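Local structure of 24-sterol C-methyltransferase (Haloferax volcanii, 6F5Z) at the interface of chains A and B and the interface of chains A and C. The protein is a putative S-adenosyl-methionine-dependent methyltransferase that forms a holoenzyme with the activator Trm112. Residues are numbered along the deposited sequence; one frame, centred on the assembly and turned at random. Chains: chain A/B, 24-sterol C-methyltransferase; chain C, UPF0434 family protein.

Contact 1: the interface of chains A and B. Residues chain A 179-181; chain B 35, 133, 135, 137, 222.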
loop_
_atom_site.group_PDB
_atom_site.type_symbol
_atom_site.label_atom_id
_atom_site.label_comp_id
_atom_site.label_asym_id
_atom_site.label_seq_id
_atom_site.Cartn_x
_atom_site.Cartn_y
_atom_site.Cartn_z
ATOM N N VAL A 179 4.307 3.711 -7.577
ATOM C CA VAL A 179 3.290 4.077 -6.576
ATOM C C VAL A 179 2.424 2.828 -6.352
ATOM O O VAL A 179 1.789 2.325 -7.302
ATOM C CB VAL A 179 2.447 5.285 -7.043
ATOM C CG1 VAL A 179 1.419 5.648 -5.989
ATOM C CG2 VAL A 179 3.355 6.497 -7.306
ATOM N N ALA A 180 2.416 2.323 -5.110
ATOM C CA ALA A 180 1.695 1.112 -4.801
ATOM C C ALA A 180 0.331 1.316 -4.204
ATOM O O ALA A 180 -0.493 0.420 -4.282
ATOM C CB ALA A 180 2.512 0.261 -3.834
ATOM N N GLU A 181 0.124 2.475 -3.580
ATOM C CA GLU A 181 -1.073 2.750 -2.805
ATOM C C GLU A 181 -1.163 4.216 -2.555
ATOM O O GLU A 181 -0.139 4.853 -2.339
ATOM C CB GLU A 181 -0.996 2.037 -1.418
ATOM C CG GLU A 181 -2.145 2.453 -0.506
ATOM C CD GLU A 181 -2.330 1.565 0.693
ATOM O OE1 GLU A 181 -2.232 0.332 0.521
ATOM O OE2 GLU A 181 -2.633 2.102 1.782
ATOM N N PRO B 35 -3.686 2.711 -6.656
ATOM C CA PRO B 35 -3.062 3.922 -7.236
ATOM C C PRO B 35 -3.351 4.074 -8.726
ATOM O O PRO B 35 -2.449 4.199 -9.556
ATOM C CB PRO B 35 -1.574 3.641 -6.994
ATOM C CG PRO B 35 -1.475 2.195 -7.158
ATOM C CD PRO B 35 -2.710 1.605 -6.523
ATOM N N GLY B 133 5.870 -2.045 -12.243
ATOM C CA GLY B 133 5.330 -0.976 -11.419
ATOM C C GLY B 133 3.829 -1.090 -11.192
ATOM O O GLY B 133 3.272 -0.328 -10.401
ATOM N N THR B 135 0.204 -2.936 -9.965
ATOM C CA THR B 135 -0.091 -3.543 -8.673
ATOM C C THR B 135 -1.108 -4.641 -8.749
ATOM O O THR B 135 -1.896 -4.708 -9.701
ATOM C CB THR B 135 -0.615 -2.510 -7.628
ATOM O OG1 THR B 135 -1.954 -2.100 -7.968
ATOM C CG2 THR B 135 0.328 -1.301 -7.470
ATOM N N TYR B 137 -3.907 -6.141 -6.119
ATOM C CA TYR B 137 -4.641 -5.965 -4.867
ATOM C C TYR B 137 -5.404 -7.277 -4.639
ATOM O O TYR B 137 -6.348 -7.567 -5.390
ATOM C CB TYR B 137 -5.594 -4.757 -4.974
ATOM C CG TYR B 137 -4.926 -3.470 -4.550
ATOM C CD1 TYR B 137 -3.879 -2.925 -5.289
ATOM C CD2 TYR B 137 -5.336 -2.796 -3.405
ATOM C CE1 TYR B 137 -3.196 -1.788 -4.850
ATOM C CE2 TYR B 137 -4.679 -1.646 -2.964
ATOM C CZ TYR B 137 -3.598 -1.155 -3.678
ATOM O OH TYR B 137 -2.941 -0.044 -3.202
ATOM N N VAL B 222 -0.926 -6.267 -1.013
ATOM C CA VAL B 222 -0.655 -5.497 -2.240
ATOM C C VAL B 222 0.741 -5.835 -2.745
ATOM O O VAL B 222 1.697 -5.735 -1.961
ATOM C CB VAL B 222 -0.747 -3.993 -1.954
ATOM C CG1 VAL B 222 -0.386 -3.147 -3.186
ATOM C CG2 VAL B 222 -2.167 -3.638 -1.477
HETATM O O HOH W 1 1.395 1.603 -9.886
#
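The phenol hydroxyl of B:Tyr137 reaches across to the backbone carbonyl of A:Ala180, a direct polar link of the patch. OH of B:Tyr137 donates to O of A:Ala180 over 2.7 Å, lying in the carbonyl plane on a lone pair, with a C=O...donor angle of 135°. CG of B:Tyr137 stands anti to its carbonyl carbon (chi1 -89°), which carries the ring away from its strand toward chain A, hydroxyl foremost. Two neighbours in chain B steady that ring: CG2 of B:Val222 lies over one face, toward the rim, and CB of B:Thr135 sits at the edge, in the ring plane. A phenylalanine in place of B:Tyr137 would probably keep this support but cost the A:Ala180 carbonyl this donor.

A second polar link runs through water. Water 1 is 2.7 Å from O of A:Val179 and also 2.7 Å from O of B:Gly133, so it can offer a hydrogen to each of two carbonyls that could not pair directly.

Van der Waals contacts fill in around these carbonyls. The ring of B:Pro35 lies against the A:Val179-A:Ala180 backbone, its CG 3.3 Å from O of A:Val179. In apolar contact, CB of B:Pro35 meets CG1 of A:Val179 at 3.7 Å, the two side chains sliding past each other in opposite directions. CG2 of B:Thr135 likewise touches CA of A:Ala180 at 3.8 Å, while CG1 of B:Val222 comes up to the same residue's carbonyl oxygen. Beyond the hydroxyl, CB of A:Glu181 packs 3.4 Å from OH of B:Tyr137, the two side chains crossing at about a right angle.

In the fold, strand 178-185 of chain A presents its backbone to strands 134-140 and 218-224 of chain B and to the loop carrying B:Pro35. The pair is two-fold symmetric, so the patch recurs with the chains exchanged; this dimer may or may not be the biological one.

Contact 2: the interface of chains A and C. Residues chain A 70, 91-93; chain C 53-55, 58.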
loop_
_atom_site.group_PDB
_atom_site.type_symbol
_atom_site.label_atom_id
_atom_site.label_comp_id
_atom_site.label_asym_id
_atom_site.label_seq_id
_atom_site.Cartn_x
_atom_site.Cartn_y
_atom_site.Cartn_z
ATOM N N GLY A 70 16.262 17.213 11.666
ATOM C CA GLY A 70 17.149 18.372 11.485
ATOM C C GLY A 70 17.341 19.161 12.776
ATOM O O GLY A 70 18.200 20.075 12.829
ATOM N N VAL A 91 21.205 13.629 13.800
ATOM C CA VAL A 91 20.828 14.912 13.211
ATOM C C VAL A 91 21.166 14.818 11.735
ATOM O O VAL A 91 22.266 14.367 11.365
ATOM C CB VAL A 91 21.531 16.115 13.877
ATOM C CG1 VAL A 91 20.790 17.415 13.531
ATOM C CG2 VAL A 91 21.639 15.960 15.396
ATOM N N GLY A 92 20.222 15.223 10.875
ATOM C CA GLY A 92 20.455 15.163 9.449
ATOM C C GLY A 92 19.422 15.967 8.707
ATOM O O GLY A 92 18.462 16.462 9.314
ATOM N N ASP A 93 19.661 16.149 7.426
ATOM C CA ASP A 93 18.803 16.991 6.586
ATOM C C ASP A 93 18.205 16.214 5.407
ATOM O O ASP A 93 18.864 15.406 4.761
ATOM C CB ASP A 93 19.604 18.198 6.054
ATOM C CG ASP A 93 18.726 19.180 5.290
ATOM O OD1 ASP A 93 17.846 19.832 5.930
ATOM O OD2 ASP A 93 18.890 19.273 4.074
ATOM N N LEU C 53 25.026 14.663 11.524
ATOM C CA LEU C 53 25.360 14.457 10.131
ATOM C C LEU C 53 24.709 15.510 9.232
ATOM O O LEU C 53 24.480 15.241 8.040
ATOM C CB LEU C 53 25.063 13.019 9.675
ATOM C CG LEU C 53 26.059 12.001 10.233
ATOM C CD1 LEU C 53 25.455 10.622 10.338
ATOM C CD2 LEU C 53 27.286 11.922 9.369
ATOM N N LEU C 54 24.446 16.705 9.797
ATOM C CA LEU C 54 24.006 17.814 8.965
ATOM C C LEU C 54 25.197 18.227 8.112
ATOM O O LEU C 54 26.336 18.251 8.607
ATOM C CB LEU C 54 23.607 19.039 9.798
ATOM C CG LEU C 54 22.302 18.957 10.533
ATOM C CD1 LEU C 54 22.196 20.106 11.473
ATOM C CD2 LEU C 54 21.115 18.991 9.546
ATOM N N PRO C 55 24.936 18.730 6.892
ATOM C CA PRO C 55 26.024 19.309 6.085
ATOM C C PRO C 55 26.694 20.434 6.860
ATOM O O PRO C 55 26.040 21.089 7.680
ATOM C CB PRO C 55 25.285 19.894 4.878
ATOM C CG PRO C 55 24.064 19.125 4.778
ATOM C CD PRO C 55 23.643 18.827 6.183
ATOM N N MET C 58 25.109 23.946 7.671
ATOM C CA MET C 58 23.978 23.973 8.611
ATOM C C MET C 58 24.369 23.807 10.091
ATOM O O MET C 58 23.483 23.689 10.955
ATOM C CB MET C 58 22.969 22.894 8.222
ATOM C CG MET C 58 22.310 23.176 6.916
ATOM S SD MET C 58 21.152 21.862 6.527
ATOM C CE MET C 58 20.779 22.306 4.799
HETATM O O HOH W 2 22.115 15.128 6.504
#
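C:Leu53 and A:Val91 meet backbone to backbone: N of C:Leu53 donates to O of A:Val91 over 2.8 Å.

Next to it, C:Leu54 pushes its branched end against the chain A segment. CD1 of C:Leu54 meets CG1 of A:Val91 at 3.7 Å, and its CD2 comes to 3.6 Å from the carbonyl carbon of A:Gly92. The valine and leucine side chains cross obliquely, and the leucine fork thus spans the turn from strand 87-91 into the following loop. With no side chain on A:Gly92, the methyl lies directly against main chain. CG1 of A:Val91 stands anti to its own backbone N (chi1 -163°), which directs that methyl toward C:Leu54. O of A:Gly70 faces CD1 of C:Leu54, adding backbone surface there.

Further along, A:Asp93 packs against C:Met58, C:Leu54 and C:Pro55. The methionine runs out extended beyond CG and crosses the aspartate at about a right angle, the terminal CE methyl of C:Met58 3.6 Å from OD2 of A:Asp93 and its sulfur beside CG and OD1. The carboxylate is therefore met here by a thioether end, a van der Waals contact and not a charge pair. CD2 of C:Leu54 lies 3.9 Å from CB of A:Asp93, and CD of C:Pro55 is 4.1 Å from that same CB.

Water 2 ties the two backbones together a second time, 2.8 Å from N of A:Asp93 and 2.8 Å from O of C:Leu53. Together with the direct bond it brackets A:Gly92 and helps keep the two segments in register. Behind them, the 3-10 helix 56-58 of chain C carries C:Met58 up to the aspartate.

This patch helps dock the Trm112 activator onto the methyltransferase. The backbone bond and the water bridge probably help set the alignment, while C:Leu54 and C:Met58 supply apolar cover that probably helps stabilise the holoenzyme.

The centres of contact 1 and contact 2 lie about 32 Å apart, measured over their C-alpha atoms, and they have no residue in common. Chain A takes part in both through different elements: strand 178-185 in contact 1, and the end of strand 87-91 with its following loop, together with A:Gly70, in contact 2. One methyltransferase can therefore hold an activator and a second methyltransferase at once, as in the deposited assembly of two copies of each protein. Contact 2 belongs to the holoenzyme pairing itself, whereas contact 1 joins two such pairs and may or may not persist in solution.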